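Local coordinates for protein 3-methylaspartate ammonia-lyase (Citrobacter amalonaticus, PDB 1KKO) that catalyses the reversible, magnesium-dependent anti elimination of ammonia from L-threo-3-methylaspartate to give mesaconate, probably as a step of the methylaspartate cycle, at residues Glu273-Asp277 and Leu288-Thr292; Val200-Phe206 and Thr242-Ile246. Residue numbers count along the deposited sequence, not the author numbering.

Contact 1: residues Glu273-Asp277 and Leu288-Thr292; sequences EGPVD and LTAIT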
loop_
_atom_site.group_PDB
_atom_site.type_symbol
_atom_site.label_atom_id
_atom_site.label_comp_id
_atom_site.label_asym_id
_atom_site.label_seq_id
_atom_site.Cartn_x
_atom_site.Cartn_y
_atom_site.Cartn_z
ATOM N N GLU A 273 -3.060 -24.591 1.981
ATOM C CA GLU A 273 -3.879 -24.195 0.844
ATOM C C GLU A 273 -3.341 -24.785 -0.451
ATOM O O GLU A 273 -2.128 -24.855 -0.658
ATOM C CB GLU A 273 -3.959 -22.663 0.758
ATOM C CG GLU A 273 -4.835 -22.163 -0.383
ATOM C CD GLU A 273 -5.175 -20.688 -0.300
ATOM O OE1 GLU A 273 -4.562 -19.955 0.494
ATOM O OE2 GLU A 273 -6.063 -20.254 -1.057
ATOM N N GLY A 274 -4.257 -25.215 -1.306
ATOM C CA GLY A 274 -3.895 -25.752 -2.602
ATOM C C GLY A 274 -2.970 -26.954 -2.568
ATOM O O GLY A 274 -1.964 -26.975 -3.258
ATOM N N PRO A 275 -3.275 -27.983 -1.792
ATOM C CA PRO A 275 -2.347 -29.117 -1.717
ATOM C C PRO A 275 -2.105 -29.814 -3.060
ATOM O O PRO A 275 -0.986 -30.287 -3.297
ATOM C CB PRO A 275 -3.035 -30.059 -0.728
ATOM C CG PRO A 275 -4.453 -29.683 -0.768
ATOM C CD PRO A 275 -4.443 -28.178 -0.911
ATOM N N VAL A 276 -3.129 -29.864 -3.904
ATOM C CA VAL A 276 -3.042 -30.504 -5.208
ATOM C C VAL A 276 -3.731 -29.625 -6.230
ATOM O O VAL A 276 -4.538 -28.768 -5.875
ATOM C CB VAL A 276 -3.759 -31.870 -5.185
ATOM C CG1 VAL A 276 -3.156 -32.766 -4.141
ATOM C CG2 VAL A 276 -5.243 -31.664 -4.928
ATOM N N ASP A 277 -3.378 -29.798 -7.498
ATOM C CA ASP A 277 -4.065 -29.129 -8.593
ATOM C C ASP A 277 -4.407 -30.191 -9.637
ATOM O O ASP A 277 -3.558 -30.591 -10.442
ATOM C CB ASP A 277 -3.209 -28.033 -9.208
ATOM C CG ASP A 277 -3.906 -27.322 -10.344
ATOM O OD1 ASP A 277 -5.021 -27.727 -10.737
ATOM O OD2 ASP A 277 -3.409 -26.337 -10.925
ATOM N N LEU A 288 -9.702 -33.073 -3.358
ATOM C CA LEU A 288 -9.687 -32.472 -2.035
ATOM C C LEU A 288 -10.547 -33.284 -1.069
ATOM O O LEU A 288 -10.176 -33.462 0.086
ATOM C CB LEU A 288 -10.175 -31.034 -2.086
ATOM C CG LEU A 288 -9.308 -30.053 -2.872
ATOM C CD1 LEU A 288 -9.884 -28.651 -2.710
ATOM C CD2 LEU A 288 -7.870 -30.093 -2.417
ATOM N N THR A 289 -11.687 -33.775 -1.550
ATOM C CA THR A 289 -12.577 -34.583 -0.714
ATOM C C THR A 289 -11.833 -35.794 -0.177
ATOM O O THR A 289 -11.907 -36.121 1.000
ATOM C CB THR A 289 -13.807 -35.022 -1.519
ATOM O OG1 THR A 289 -14.561 -33.871 -1.930
ATOM C CG2 THR A 289 -14.770 -35.849 -0.664
ATOM N N ALA A 290 -11.096 -36.456 -1.056
ATOM C CA ALA A 290 -10.306 -37.614 -0.665
ATOM C C ALA A 290 -9.207 -37.278 0.345
ATOM O O ALA A 290 -8.967 -38.031 1.280
ATOM C CB ALA A 290 -9.726 -38.287 -1.886
ATOM N N ILE A 291 -8.525 -36.143 0.174
ATOM C CA ILE A 291 -7.512 -35.752 1.147
ATOM C C ILE A 291 -8.167 -35.479 2.504
ATOM O O ILE A 291 -7.642 -35.889 3.542
ATOM C CB ILE A 291 -6.706 -34.517 0.668
ATOM C CG1 ILE A 291 -5.918 -34.863 -0.598
ATOM C CG2 ILE A 291 -5.763 -34.032 1.769
ATOM C CD1 ILE A 291 -5.341 -33.641 -1.306
ATOM N N THR A 292 -9.288 -34.764 2.488
ATOM C CA THR A 292 -10.013 -34.444 3.709
ATOM C C THR A 292 -10.414 -35.736 4.427
ATOM O O THR A 292 -10.217 -35.864 5.636
ATOM C CB THR A 292 -11.236 -33.592 3.352
ATOM O OG1 THR A 292 -10.795 -32.339 2.804
ATOM C CG2 THR A 292 -12.033 -33.192 4.598
#

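Contact 2: residues Val200-Phe206 and Thr242-Ile246; sequences VEEKLGF and TIGLI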
loop_
_atom_site.group_PDB
_atom_site.type_symbol
_atom_site.label_atom_id
_atom_site.label_comp_id
_atom_site.label_asym_id
_atom_site.label_seq_id
_atom_site.Cartn_x
_atom_site.Cartn_y
_atom_site.Cartn_z
ATOM N N VAL A 200 8.763 -27.359 -6.403
ATOM C CA VAL A 200 9.043 -28.620 -5.733
ATOM C C VAL A 200 10.481 -28.742 -5.212
ATOM O O VAL A 200 10.695 -28.997 -4.039
ATOM C CB VAL A 200 8.751 -29.818 -6.650
ATOM C CG1 VAL A 200 9.264 -31.094 -6.011
ATOM C CG2 VAL A 200 7.258 -29.931 -6.932
ATOM N N GLU A 201 11.471 -28.565 -6.072
ATOM C CA GLU A 201 12.846 -28.823 -5.629
ATOM C C GLU A 201 13.316 -27.875 -4.531
ATOM O O GLU A 201 13.941 -28.299 -3.546
ATOM C CB GLU A 201 13.827 -28.759 -6.796
ATOM C CG GLU A 201 14.034 -30.079 -7.527
ATOM C CD GLU A 201 14.523 -31.206 -6.629
ATOM O OE1 GLU A 201 15.539 -31.031 -5.914
ATOM O OE2 GLU A 201 13.884 -32.270 -6.638
ATOM N N GLU A 202 12.980 -26.598 -4.667
ATOM C CA GLU A 202 13.559 -25.601 -3.775
ATOM C C GLU A 202 12.677 -25.080 -2.667
ATOM O O GLU A 202 13.192 -24.523 -1.708
ATOM C CB GLU A 202 14.050 -24.416 -4.585
ATOM C CG GLU A 202 15.097 -24.797 -5.619
ATOM C CD GLU A 202 16.115 -25.807 -5.106
ATOM O OE1 GLU A 202 16.506 -25.743 -3.918
ATOM O OE2 GLU A 202 16.538 -26.677 -5.897
ATOM N N LYS A 203 11.363 -25.234 -2.796
ATOM C CA LYS A 203 10.453 -24.674 -1.799
ATOM C C LYS A 203 9.756 -25.773 -0.993
ATOM O O LYS A 203 9.756 -25.746 0.223
ATOM C CB LYS A 203 9.492 -23.683 -2.471
ATOM C CG LYS A 203 10.250 -22.458 -3.026
ATOM C CD LYS A 203 9.409 -21.546 -3.906
ATOM C CE LYS A 203 10.263 -20.439 -4.532
ATOM N NZ LYS A 203 9.475 -19.556 -5.418
ATOM N N LEU A 204 9.199 -26.769 -1.669
ATOM C CA LEU A 204 8.556 -27.858 -0.951
ATOM C C LEU A 204 9.575 -28.912 -0.552
ATOM O O LEU A 204 9.571 -29.417 0.567
ATOM C CB LEU A 204 7.499 -28.517 -1.832
ATOM C CG LEU A 204 6.826 -29.788 -1.289
ATOM C CD1 LEU A 204 6.032 -29.504 -0.017
ATOM C CD2 LEU A 204 5.922 -30.390 -2.355
ATOM N N GLY A 205 10.453 -29.221 -1.498
ATOM C CA GLY A 205 11.394 -30.311 -1.339
ATOM C C GLY A 205 10.827 -31.509 -2.081
ATOM O O GLY A 205 9.611 -31.674 -2.166
ATOM N N PHE A 206 11.697 -32.353 -2.621
ATOM C CA PHE A 206 11.242 -33.518 -3.380
ATOM C C PHE A 206 10.476 -34.508 -2.520
ATOM O O PHE A 206 9.673 -35.282 -3.029
ATOM C CB PHE A 206 12.411 -34.199 -4.109
ATOM C CG PHE A 206 13.283 -35.089 -3.244
ATOM C CD1 PHE A 206 14.291 -34.559 -2.451
ATOM C CD2 PHE A 206 13.138 -36.466 -3.290
ATOM C CE1 PHE A 206 15.116 -35.386 -1.696
ATOM C CE2 PHE A 206 13.968 -37.297 -2.539
ATOM C CZ PHE A 206 14.948 -36.753 -1.738
ATOM N N THR A 242 1.913 -28.375 -5.200
ATOM C CA THR A 242 3.186 -29.107 -5.226
ATOM C C THR A 242 3.167 -30.411 -4.445
ATOM O O THR A 242 3.892 -31.339 -4.794
ATOM C CB THR A 242 4.372 -28.232 -4.773
ATOM O OG1 THR A 242 4.106 -27.691 -3.475
ATOM C CG2 THR A 242 4.564 -27.037 -5.712
ATOM N N ILE A 243 2.359 -30.504 -3.397
ATOM C CA ILE A 243 2.284 -31.743 -2.630
ATOM C C ILE A 243 1.761 -32.879 -3.513
ATOM O O ILE A 243 2.300 -33.988 -3.484
ATOM C CB ILE A 243 1.449 -31.545 -1.343
ATOM C CG1 ILE A 243 2.209 -30.630 -0.378
ATOM C CG2 ILE A 243 1.155 -32.883 -0.664
ATOM C CD1 ILE A 243 1.434 -30.199 0.850
ATOM N N GLY A 244 0.757 -32.604 -4.334
ATOM C CA GLY A 244 0.247 -33.607 -5.262
ATOM C C GLY A 244 1.323 -34.098 -6.215
ATOM O O GLY A 244 1.374 -35.290 -6.554
ATOM N N LEU A 245 2.192 -33.188 -6.645
ATOM C CA LEU A 245 3.242 -33.547 -7.593
ATOM C C LEU A 245 4.249 -34.539 -7.037
ATOM O O LEU A 245 4.712 -35.410 -7.781
ATOM C CB LEU A 245 3.983 -32.303 -8.075
ATOM C CG LEU A 245 3.187 -31.315 -8.921
ATOM C CD1 LEU A 245 4.062 -30.145 -9.279
ATOM C CD2 LEU A 245 2.625 -31.958 -10.173
ATOM N N ILE A 246 4.587 -34.449 -5.757
ATOM C CA ILE A 246 5.597 -35.342 -5.193
ATOM C C ILE A 246 5.025 -36.654 -4.698
ATOM O O ILE A 246 5.780 -37.581 -4.427
ATOM C CB ILE A 246 6.446 -34.665 -4.085
ATOM C CG1 ILE A 246 5.589 -34.236 -2.894
ATOM C CG2 ILE A 246 7.213 -33.488 -4.662
ATOM C CD1 ILE A 246 6.414 -33.986 -1.646
#

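Contact 1: residues Glu273-Asp277 and Leu288-Thr292
In a TIM barrel, each strand is followed by a loop and then by a helix that packs back on the barrel, and active-site groups gather at the C-terminal ends of the strands; here this beta-alpha unit belongs to an enolase-superfamily lyase. E273 ends the strand 270-273 and is a magnesium ligand, its carboxylate also hydrogen-bonded to H236 and Q329; it lies beyond reach of residues 288-292 on helix 281-298. G274 follows with positive phi (58°), turning the chain away from the strand direction. The two residues after it make the contact, which is wholly apolar and buried. P275 presents its ring to the helix, CG lying 3.8 Å from CD2 of L288 and 4.1 Å from CD1 of I291. V276 adds both methyl groups, while its carbonyl accepts a hydrogen bond from Q284 nearer the start of helix 281-298. D277 points its CA-CB bond away, and its OD1 accepts a hydrogen bond from NE1 of W309. L288 and I291, one turn apart, thus form a shared apolar face: V276 CG2 sits 4.0 Å from L288 CD2, and V276 CG1 3.7 Å from I291 CD1.

Contact 2: residues Val200-Phe206 and Thr242-Ile246
Successive beta-alpha loops of a TIM barrel can carry short extra helices, and two such helices, 200-204 and 242-246, pack here after the strands 191-194 and 234-238. Their short axes approach to 10.9 Å, with N-to-C directions 126° apart, and no hydrogen bond joins them: the contact is side-chain packing. T242 CB lies 4.0 Å from V200 CG2, while the T242 hydroxyl is hydrogen-bonded to the V239 carbonyl; the carbonyl O of T242 lies only 3.3 Å from CD2 of L204, a tight van der Waals contact. I243 directs its CA-CB bond away, yet its CG1 is 4.0 Å from L204 CD1, and beyond that it packs on the helix 251-260. L245 adds a peripheral touch, CD1 to V200 CG2 at 4.0 Å. I246 fills the gap between V200 and L204, with CD1 3.7 Å from L204 CD2. Across the contact, helix 200-204 is itself a wider pi-type turn, with G205 N hydrogen-bonded to V200 O at 2.6 Å, and G205 at phi 99° takes the chain out of the helix, a conformation in which a CB would strike the preceding carbonyl. The closest approach between two apolar side chains is V200 CG1 to I246 CG2, 3.4 Å.

Read from the N terminus, the two contacts illustrate how a TIM barrel is stitched together locally. Contact 2 comes first, closing a loop that runs from helix 200-204 through helix 209-225 and strand 234-238 to helix 242-246, so it joins the segments following two neighbouring strands. The chain then passes through helix 251-260 and strand 270-273 before contact 1 closes a much shorter loop, tying the turn after that strand to helix 281-298. The loops neither nest nor cross but stand in series, and the centres of contact 1 and contact 2 are about 15 Å apart. They nevertheless touch: P275 O lies 3.1 Å from G244 N, a probable hydrogen bond, and V276 CG1 packs 3.7 Å from G244 CA.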